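Local coordinates for protein Cyclase/dehydrase (Mycobacterium smegmatis str. MC2 155, PDB 5Z8O) that is of unknown function but, as a START-superfamily member of the polyketide cyclase/dehydrase and lipid transport family, probably binds a hydrophobic ligand, at residues B[10-14]-B[15-19]; B[115-119]-B[120-124]; B[135-138]-B[139-143]. All blocks are in the same frame, centred on the assembly; numbering follows the deposited sequence.

Contact 1 of 3, residues B[10-14]-B[15-19]; sequences VAASA and ETITS
Val10 and Ile17 meet through their terminal methyls, CG1 of the valine lying 3.6 Å from CD1 of the isoleucine as the two branches pass at a slant. Ala12 adds its single methyl to the same spot, its CB 4.0 Å from Ile17 CD1. A beta-branched strand residue, a small alanine and a long isoleucine suit this buried side, to which Val141 of helix 119-144 adds its side chain.

The other side is polar and wetter. Ser13 is the N-cap residue, and its carbonyl O accepts the first helical bond, from Ile17 N at 3.1 Å. Its hydroxyl takes the torsion between backbone N and carbonyl carbon (chi1 67°), which turns OG toward the first turn of the helix, 3.0 Å from Thr16 OG1. A water accepts from Ser13 N and is also bonded to Thr16 OG1 at 2.7 Å, joining cap and first turn. The extended chain of Glu15 carries its carboxylate away from the loop on this exposed side; an acid near a helix N-terminus should interact favourably with the helix dipole.

One turn on, Thr18 grips the carbonyl of Ala14 twice. Its backbone N donates from one face of the carbonyl plane, while OG1, 2.8 Å from Ala14 O, comes from the opposite face, 35° out of the plane. Ala14, Ile17 and Thr18 also touch Ile95 of strand 86-97, and Ala12 O accepts from Thr103 OG1. Taken together, this is a strand-to-helix connection with serine at the N-cap position, here leading from the first strand into the first short helix of a START-type helix-grip fold.

Contact 2 of 3, residues B[115-119]-B[120-124]; sequences LPVPG and PMVKK
With CG1 swung anti to its backbone N (chi1 179°), Val117 sends that methyl over the first turn of the helix; in Val122 CG1 is likewise anti to the backbone N (chi1 175°), which leaves CG2 beside that N, where it meets the methyl of Val117 at 3.7 Å. CG1 of Val117 also rests 3.8 Å from Met121 CB, the valine and methionine side chains running at about a right angle; the flexible methionine, bent at chi3, continues past it on the exposed side. One branched residue before the helix thus touches two consecutive helical residues.

Pro118 occupies the N-cap position. It has no side-chain hydroxyl to offer, but its carbonyl O accepts from Val122 N at 3.0 Å and, weakly, from Met121 N at 3.1 Å. Gly119 O follows with a bond from Lys123 N at 3.0 Å. Pro120 suits the first turn, where a backbone N needs no helical acceptor and the ring restricts phi to a helical value.

Lys124 makes a salt bridge with Glu128 one turn on, while the folded Lys123 chain brings NZ to a weak hydrogen bond with His2 O. Val122, the one buried residue of the contact, packs on Val111 and Val113, seating the beginning of helix 119-144 on the end of strand 103-113.

Contact 3 of 3, residues B[135-138]-B[139-143]; sequences KALE and GRVEQ
Residues 135-138 and 139-143 are consecutive turns of one regular helix, joined by four successive i to i+4 bonds. Gly139 N donates to Lys135 O and Arg140 N to Ala136 O, both at 3.0 Å; Val141 N reaches Leu137 O at 2.8 Å, and Glu142 N closes on Glu138 O with a nearly straight N-H...O angle of 170°.

Side chains meet chiefly on the buried face. With CG1 anti to the backbone N (chi1 167°), Val141 has CG2 beside that N, 3.2 Å from Leu137 O and 4.2 Å from Leu137 CD1. Leu137 and Val141, one turn apart, form an apolar strip: Leu137 packs on Ile20 and Trp30, Val141 on Ile17 and Ile20. Arg140 bends at chi2, and its NH1 donates to Gln143 OE1 at 2.7 Å, with the oxygen 24° out of the guanidinium plane. NH2 has another partner, Gln29 OE1, so two amides on different helices help fix the rotation of the guanidinium group.

Lys135, Glu138 and Glu142 suit the exposed face with their charges. This amphipathic division fits the long C-terminal helix of the helix-grip fold, its apolar side laid against the shorter helices and the curved sheet.

Reading from the N terminus, contact 1 comes first, turning the chain from strand 4-10 into helix 14-22. Contact 2 follows after the remaining strands of the sheet, turning strand 103-113 into helix 119-144, and contact 3 lies farther along that same helix. All three are local and in series; none encloses or crosses another. Contacts 1 and 2 are on opposite sides of the chain's centre, their centres about 33 Å apart. Helix 119-144 bridges the gap: it starts at contact 2 and at contact 3 brings Val141 against Val10, Ala12 and Ile17, joining the last helix to the first strand and first helix.

Contact 1 of 3, residues B[10-14]-B[15-19]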
ATOM      1  N   VAL B  10      18.019  -0.955 -26.506  1.00 39.04           N
ATOM      2  CA  VAL B  10      18.211  -2.195 -25.764  1.00 42.53           C
ATOM      3  C   VAL B  10      18.322  -3.350 -26.748  1.00 50.15           C
ATOM      4  O   VAL B  10      17.579  -3.415 -27.734  1.00 47.65           O
ATOM      5  CB  VAL B  10      17.060  -2.440 -24.763  1.00 44.12           C
ATOM      6  CG1 VAL B  10      17.342  -3.667 -23.921  1.00 43.96           C
ATOM      7  CG2 VAL B  10      16.853  -1.221 -23.874  1.00 45.73           C
ATOM      8  N   ALA B  11      19.246  -4.269 -26.469  1.00 44.74           N
ATOM      9  CA  ALA B  11      19.523  -5.398 -27.357  1.00 43.77           C
ATOM     10  C   ALA B  11      18.599  -6.574 -27.034  1.00 46.05           C
ATOM     11  O   ALA B  11      19.024  -7.660 -26.638  1.00 47.05           O
ATOM     12  CB  ALA B  11      20.990  -5.798 -27.261  1.00 42.31           C
ATOM     13  N   ALA B  12      17.302  -6.332 -27.210  1.00 44.77           N
ATOM     14  CA  ALA B  12      16.295  -7.361 -27.002  1.00 39.80           C
ATOM     15  C   ALA B  12      15.049  -6.985 -27.789  1.00 33.97           C
ATOM     16  O   ALA B  12      14.836  -5.819 -28.130  1.00 32.92           O
ATOM     17  CB  ALA B  12      15.962  -7.536 -25.516  1.00 35.84           C
ATOM     18  N   SER B  13      14.234  -7.995 -28.078  1.00 28.29           N
ATOM     19  CA  SER B  13      13.004  -7.773 -28.820  1.00 25.88           C
ATOM     20  C   SER B  13      11.999  -6.987 -27.984  1.00 30.90           C
ATOM     21  O   SER B  13      12.104  -6.893 -26.757  1.00 31.43           O
ATOM     22  CB  SER B  13      12.392  -9.103 -29.253  1.00 26.18           C
ATOM     23  OG  SER B  13      11.950  -9.849 -28.132  1.00 32.10           O
ATOM     24  N   ALA B  14      11.004  -6.419 -28.676  1.00 23.96           N
ATOM     25  CA  ALA B  14       9.965  -5.659 -27.991  1.00 25.69           C
ATOM     26  C   ALA B  14       9.162  -6.548 -27.057  1.00 28.27           C
ATOM     27  O   ALA B  14       8.715  -6.093 -25.998  1.00 24.00           O
ATOM     28  CB  ALA B  14       9.044  -4.980 -29.007  1.00 23.74           C
ATOM     29  N   GLU B  15       8.987  -7.819 -27.424  1.00 31.03           N
ATOM     30  CA  GLU B  15       8.243  -8.743 -26.577  1.00 35.68           C
ATOM     31  C   GLU B  15       9.006  -9.051 -25.296  1.00 32.48           C
ATOM     32  O   GLU B  15       8.402  -9.210 -24.230  1.00 35.04           O
ATOM     33  CB  GLU B  15       7.964 -10.033 -27.349  1.00 41.31           C
ATOM     34  CG  GLU B  15       6.822 -10.871 -26.806  1.00 51.11           C
ATOM     35  CD  GLU B  15       7.019 -12.354 -27.074  1.00 58.68           C
ATOM     36  OE1 GLU B  15       7.969 -12.706 -27.808  1.00 59.82           O
ATOM     37  OE2 GLU B  15       6.219 -13.165 -26.561  1.00 59.42           O
ATOM     38  N   THR B  16      10.335  -9.128 -25.380  1.00 29.40           N
ATOM     39  CA  THR B  16      11.145  -9.345 -24.186  1.00 29.11           C
ATOM     40  C   THR B  16      11.100  -8.134 -23.258  1.00 26.15           C
ATOM     41  O   THR B  16      10.936  -8.280 -22.041  1.00 23.44           O
ATOM     42  CB  THR B  16      12.586  -9.670 -24.586  1.00 32.04           C
ATOM     43  OG1 THR B  16      12.611 -10.876 -25.356  1.00 35.79           O
ATOM     44  CG2 THR B  16      13.466  -9.842 -23.355  1.00 34.40           C
ATOM     45  N   ILE B  17      11.241  -6.927 -23.814  1.00 21.49           N
ATOM     46  CA  ILE B  17      11.214  -5.721 -22.991  1.00 24.06           C
ATOM     47  C   ILE B  17       9.833  -5.511 -22.390  1.00 28.23           C
ATOM     48  O   ILE B  17       9.701  -5.178 -21.205  1.00 31.10           O
ATOM     49  CB  ILE B  17      11.664  -4.503 -23.815  1.00 27.76           C
ATOM     50  CG1 ILE B  17      13.103  -4.698 -24.273  1.00 30.11           C
ATOM     51  CG2 ILE B  17      11.534  -3.227 -22.999  1.00 27.88           C
ATOM     52  CD1 ILE B  17      14.046  -4.945 -23.138  1.00 33.01           C
ATOM     53  N   THR B  18       8.783  -5.723 -23.191  1.00 27.04           N
ATOM     54  CA  THR B  18       7.420  -5.611 -22.684  1.00 28.25           C
ATOM     55  C   THR B  18       7.175  -6.590 -21.540  1.00 25.65           C
ATOM     56  O   THR B  18       6.558  -6.233 -20.536  1.00 21.23           O
ATOM     57  CB  THR B  18       6.411  -5.856 -23.812  1.00 28.17           C
ATOM     58  OG1 THR B  18       6.498  -4.811 -24.795  1.00 33.18           O
ATOM     59  CG2 THR B  18       4.990  -5.931 -23.257  1.00 28.36           C
ATOM     60  N   SER B  19       7.695  -7.811 -21.651  1.00 26.63           N
ATOM     61  CA  SER B  19       7.507  -8.791 -20.585  1.00 31.29           C
ATOM     62  C   SER B  19       8.262  -8.397 -19.319  1.00 33.17           C
ATOM     63  O   SER B  19       7.769  -8.609 -18.206  1.00 35.42           O
ATOM     64  CB  SER B  19       7.939 -10.178 -21.072  1.00 39.50           C
ATOM     65  OG  SER B  19       9.345 -10.262 -21.270  1.00 48.70           O
TER
HETATM   66  O   HOH W   1      14.513 -10.767 -27.322  1.00 35.53           O

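Contact 2 of 3, residues B[115-119]-B[120-124]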
ATOM      1  N   LEU B 115       8.657  17.524   0.525  1.00 22.04           N
ATOM      2  CA  LEU B 115       9.454  18.612   1.060  1.00 20.83           C
ATOM      3  C   LEU B 115       9.729  19.652  -0.023  1.00 23.91           C
ATOM      4  O   LEU B 115       9.760  19.329  -1.215  1.00 20.65           O
ATOM      5  CB  LEU B 115      10.769  18.093   1.633  1.00 22.62           C
ATOM      6  CG  LEU B 115      10.641  16.991   2.682  1.00 24.01           C
ATOM      7  CD1 LEU B 115      11.888  16.134   2.710  1.00 21.42           C
ATOM      8  CD2 LEU B 115      10.381  17.623   4.043  1.00 28.51           C
ATOM      9  N   PRO B 116       9.912  20.918   0.364  1.00 26.49           N
ATOM     10  CA  PRO B 116      10.145  21.965  -0.638  1.00 25.93           C
ATOM     11  C   PRO B 116      11.536  21.899  -1.248  1.00 26.41           C
ATOM     12  O   PRO B 116      12.314  22.851  -1.131  1.00 25.75           O
ATOM     13  CB  PRO B 116       9.948  23.261   0.162  1.00 25.27           C
ATOM     14  CG  PRO B 116      10.326  22.885   1.560  1.00 26.81           C
ATOM     15  CD  PRO B 116       9.865  21.459   1.735  1.00 28.67           C
ATOM     16  N   VAL B 117      11.854  20.790  -1.907  1.00 28.04           N
ATOM     17  CA  VAL B 117      13.131  20.656  -2.600  1.00 24.69           C
ATOM     18  C   VAL B 117      13.042  21.480  -3.878  1.00 27.35           C
ATOM     19  O   VAL B 117      12.017  21.426  -4.573  1.00 32.94           O
ATOM     20  CB  VAL B 117      13.463  19.184  -2.894  1.00 23.50           C
ATOM     21  CG1 VAL B 117      14.784  19.074  -3.645  1.00 23.76           C
ATOM     22  CG2 VAL B 117      13.523  18.388  -1.600  1.00 21.75           C
ATOM     23  N   PRO B 118      14.065  22.267  -4.210  1.00 28.72           N
ATOM     24  CA  PRO B 118      14.003  23.078  -5.431  1.00 30.05           C
ATOM     25  C   PRO B 118      13.826  22.221  -6.676  1.00 31.02           C
ATOM     26  O   PRO B 118      14.286  21.079  -6.743  1.00 27.98           O
ATOM     27  CB  PRO B 118      15.352  23.806  -5.441  1.00 31.91           C
ATOM     28  CG  PRO B 118      15.749  23.869  -4.004  1.00 30.52           C
ATOM     29  CD  PRO B 118      15.244  22.593  -3.388  1.00 28.28           C
ATOM     30  N   GLY B 119      13.143  22.799  -7.664  1.00 38.57           N
ATOM     31  CA  GLY B 119      12.853  22.145  -8.921  1.00 35.12           C
ATOM     32  C   GLY B 119      14.059  21.521  -9.598  1.00 38.13           C
ATOM     33  O   GLY B 119      14.054  20.330  -9.928  1.00 36.90           O
ATOM     34  N   PRO B 120      15.111  22.314  -9.839  1.00 41.00           N
ATOM     35  CA  PRO B 120      16.309  21.749 -10.485  1.00 38.87           C
ATOM     36  C   PRO B 120      16.898  20.562  -9.742  1.00 40.12           C
ATOM     37  O   PRO B 120      17.431  19.647 -10.382  1.00 36.11           O
ATOM     38  CB  PRO B 120      17.285  22.934 -10.511  1.00 39.35           C
ATOM     39  CG  PRO B 120      16.419  24.134 -10.487  1.00 41.04           C
ATOM     40  CD  PRO B 120      15.225  23.772  -9.657  1.00 42.50           C
ATOM     41  N   MET B 121      16.818  20.549  -8.410  1.00 37.97           N
ATOM     42  CA  MET B 121      17.376  19.433  -7.653  1.00 37.83           C
ATOM     43  C   MET B 121      16.499  18.191  -7.770  1.00 34.74           C
ATOM     44  O   MET B 121      17.011  17.067  -7.837  1.00 26.29           O
ATOM     45  CB  MET B 121      17.559  19.833  -6.192  1.00 42.91           C
ATOM     46  CG  MET B 121      18.290  18.792  -5.372  1.00 51.63           C
ATOM     47  SD  MET B 121      18.880  19.436  -3.801  1.00 61.85           S
ATOM     48  CE  MET B 121      19.676  20.954  -4.323  1.00 61.06           C
ATOM     49  N   VAL B 122      15.176  18.374  -7.790  1.00 29.00           N
ATOM     50  CA  VAL B 122      14.269  17.245  -7.987  1.00 27.40           C
ATOM     51  C   VAL B 122      14.519  16.589  -9.339  1.00 26.55           C
ATOM     52  O   VAL B 122      14.575  15.359  -9.450  1.00 22.78           O
ATOM     53  CB  VAL B 122      12.803  17.693  -7.841  1.00 28.04           C
ATOM     54  CG1 VAL B 122      11.866  16.539  -8.165  1.00 24.58           C
ATOM     55  CG2 VAL B 122      12.548  18.194  -6.429  1.00 27.53           C
ATOM     56  N   LYS B 123      14.669  17.396 -10.390  1.00 30.71           N
ATOM     57  CA  LYS B 123      14.840  16.803 -11.711  1.00 33.22           C
ATOM     58  C   LYS B 123      16.199  16.125 -11.842  1.00 30.07           C
ATOM     59  O   LYS B 123      16.324  15.124 -12.556  1.00 27.69           O
ATOM     60  CB  LYS B 123      14.654  17.857 -12.801  1.00 39.76           C
ATOM     61  CG  LYS B 123      14.998  17.347 -14.189  1.00 49.24           C
ATOM     62  CD  LYS B 123      15.595  18.431 -15.063  1.00 57.91           C
ATOM     63  CE  LYS B 123      14.774  19.702 -15.016  1.00 62.67           C
ATOM     64  NZ  LYS B 123      13.345  19.412 -15.288  1.00 62.01           N
ATOM     65  N   LYS B 124      17.218  16.635 -11.147  1.00 34.01           N
ATOM     66  CA  LYS B 124      18.506  15.950 -11.134  1.00 36.73           C
ATOM     67  C   LYS B 124      18.380  14.566 -10.509  1.00 31.57           C
ATOM     68  O   LYS B 124      18.919  13.588 -11.039  1.00 27.14           O
ATOM     69  CB  LYS B 124      19.546  16.787 -10.387  1.00 42.75           C
ATOM     70  CG  LYS B 124      20.937  16.175 -10.405  1.00 48.95           C
ATOM     71  CD  LYS B 124      21.986  17.137  -9.868  1.00 55.84           C
ATOM     72  CE  LYS B 124      22.261  16.901  -8.393  1.00 60.02           C
ATOM     73  NZ  LYS B 124      22.779  15.528  -8.136  1.00 60.13           N
TER

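Contact 3 of 3, residues B[135-138]-B[139-143]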
ATOM      1  N   LYS B 135      20.279   1.193 -16.502  1.00 33.00           N
ATOM      2  CA  LYS B 135      21.366   0.246 -16.271  1.00 38.32           C
ATOM      3  C   LYS B 135      20.841  -1.065 -15.697  1.00 34.38           C
ATOM      4  O   LYS B 135      21.292  -2.148 -16.086  1.00 31.05           O
ATOM      5  CB  LYS B 135      22.412   0.855 -15.337  1.00 45.37           C
ATOM      6  CG  LYS B 135      23.624  -0.033 -15.109  1.00 57.26           C
ATOM      7  CD  LYS B 135      24.553   0.546 -14.051  1.00 64.54           C
ATOM      8  CE  LYS B 135      26.010   0.251 -14.373  1.00 69.44           C
ATOM      9  NZ  LYS B 135      26.240  -1.190 -14.676  1.00 71.78           N
ATOM     10  N   ALA B 136      19.881  -0.984 -14.772  1.00 29.49           N
ATOM     11  CA  ALA B 136      19.324  -2.198 -14.183  1.00 30.69           C
ATOM     12  C   ALA B 136      18.569  -3.016 -15.223  1.00 29.07           C
ATOM     13  O   ALA B 136      18.675  -4.249 -15.247  1.00 32.78           O
ATOM     14  CB  ALA B 136      18.416  -1.840 -13.006  1.00 22.07           C
ATOM     15  N   LEU B 137      17.820  -2.350 -16.107  1.00 20.19           N
ATOM     16  CA  LEU B 137      17.121  -3.078 -17.159  1.00 24.42           C
ATOM     17  C   LEU B 137      18.106  -3.721 -18.128  1.00 26.05           C
ATOM     18  O   LEU B 137      17.892  -4.852 -18.579  1.00 24.60           O
ATOM     19  CB  LEU B 137      16.160  -2.148 -17.898  1.00 33.99           C
ATOM     20  CG  LEU B 137      15.436  -2.800 -19.077  1.00 39.35           C
ATOM     21  CD1 LEU B 137      14.575  -3.947 -18.591  1.00 39.63           C
ATOM     22  CD2 LEU B 137      14.593  -1.786 -19.811  1.00 38.97           C
ATOM     23  N   GLU B 138      19.190  -3.013 -18.462  1.00 26.82           N
ATOM     24  CA  GLU B 138      20.254  -3.603 -19.271  1.00 35.27           C
ATOM     25  C   GLU B 138      20.750  -4.907 -18.660  1.00 29.85           C
ATOM     26  O   GLU B 138      20.916  -5.912 -19.360  1.00 28.01           O
ATOM     27  CB  GLU B 138      21.408  -2.612 -19.430  1.00 42.70           C
ATOM     28  CG  GLU B 138      21.064  -1.388 -20.256  1.00 52.27           C
ATOM     29  CD  GLU B 138      22.263  -0.494 -20.503  1.00 64.08           C
ATOM     30  OE1 GLU B 138      23.301  -0.687 -19.833  1.00 70.92           O
ATOM     31  OE2 GLU B 138      22.160   0.408 -21.359  1.00 64.39           O
ATOM     32  N   GLY B 139      20.997  -4.905 -17.349  1.00 32.78           N
ATOM     33  CA  GLY B 139      21.431  -6.125 -16.689  1.00 34.46           C
ATOM     34  C   GLY B 139      20.390  -7.226 -16.755  1.00 34.84           C
ATOM     35  O   GLY B 139      20.721  -8.391 -16.988  1.00 35.77           O
ATOM     36  N   ARG B 140      19.118  -6.872 -16.552  1.00 29.12           N
ATOM     37  CA  ARG B 140      18.050  -7.862 -16.636  1.00 29.04           C
ATOM     38  C   ARG B 140      17.917  -8.424 -18.047  1.00 29.26           C
ATOM     39  O   ARG B 140      17.611  -9.611 -18.215  1.00 25.79           O
ATOM     40  CB  ARG B 140      16.731  -7.241 -16.172  1.00 24.50           C
ATOM     41  CG  ARG B 140      15.549  -8.190 -16.159  1.00 25.49           C
ATOM     42  CD  ARG B 140      15.803  -9.363 -15.230  1.00 28.44           C
ATOM     43  NE  ARG B 140      14.568 -10.048 -14.862  1.00 31.85           N
ATOM     44  CZ  ARG B 140      14.494 -11.011 -13.949  1.00 37.17           C
ATOM     45  NH1 ARG B 140      15.591 -11.410 -13.319  1.00 40.45           N
ATOM     46  NH2 ARG B 140      13.328 -11.576 -13.670  1.00 37.49           N
ATOM     47  N   VAL B 141      18.147  -7.594 -19.067  1.00 28.39           N
ATOM     48  CA  VAL B 141      18.083  -8.067 -20.447  1.00 25.66           C
ATOM     49  C   VAL B 141      19.201  -9.066 -20.718  1.00 31.01           C
ATOM     50  O   VAL B 141      18.970 -10.142 -21.279  1.00 34.90           O
ATOM     51  CB  VAL B 141      18.133  -6.877 -21.421  1.00 25.85           C
ATOM     52  CG1 VAL B 141      18.395  -7.352 -22.844  1.00 27.31           C
ATOM     53  CG2 VAL B 141      16.834  -6.102 -21.351  1.00 27.17           C
ATOM     54  N   GLU B 142      20.430  -8.724 -20.321  1.00 32.76           N
ATOM     55  CA  GLU B 142      21.552  -9.641 -20.501  1.00 43.67           C
ATOM     56  C   GLU B 142      21.339 -10.934 -19.727  1.00 47.23           C
ATOM     57  O   GLU B 142      21.701 -12.019 -20.200  1.00 46.42           O
ATOM     58  CB  GLU B 142      22.851  -8.961 -20.059  1.00 51.48           C
ATOM     59  CG  GLU B 142      24.036  -9.903 -19.877  1.00 63.01           C
ATOM     60  CD  GLU B 142      24.673 -10.334 -21.182  1.00 72.43           C
ATOM     61  OE1 GLU B 142      24.427  -9.680 -22.217  1.00 74.94           O
ATOM     62  OE2 GLU B 142      25.425 -11.332 -21.168  1.00 75.96           O
ATOM     63  N   GLN B 143      20.733 -10.843 -18.543  1.00 48.67           N
ATOM     64  CA  GLN B 143      20.481 -12.038 -17.747  1.00 50.42           C
ATOM     65  C   GLN B 143      19.430 -12.933 -18.399  1.00 48.41           C
ATOM     66  O   GLN B 143      19.530 -14.164 -18.330  1.00 53.24           O
ATOM     67  CB  GLN B 143      20.075 -11.633 -16.330  1.00 49.05           C
ATOM     68  CG  GLN B 143      19.804 -12.788 -15.384  1.00 52.69           C
ATOM     69  CD  GLN B 143      18.955 -12.377 -14.198  1.00 54.89           C
ATOM     70  OE1 GLN B 143      18.154 -11.446 -14.284  1.00 56.26           O
ATOM     71  NE2 GLN B 143      19.135 -13.063 -13.076  1.00 56.00           N
TER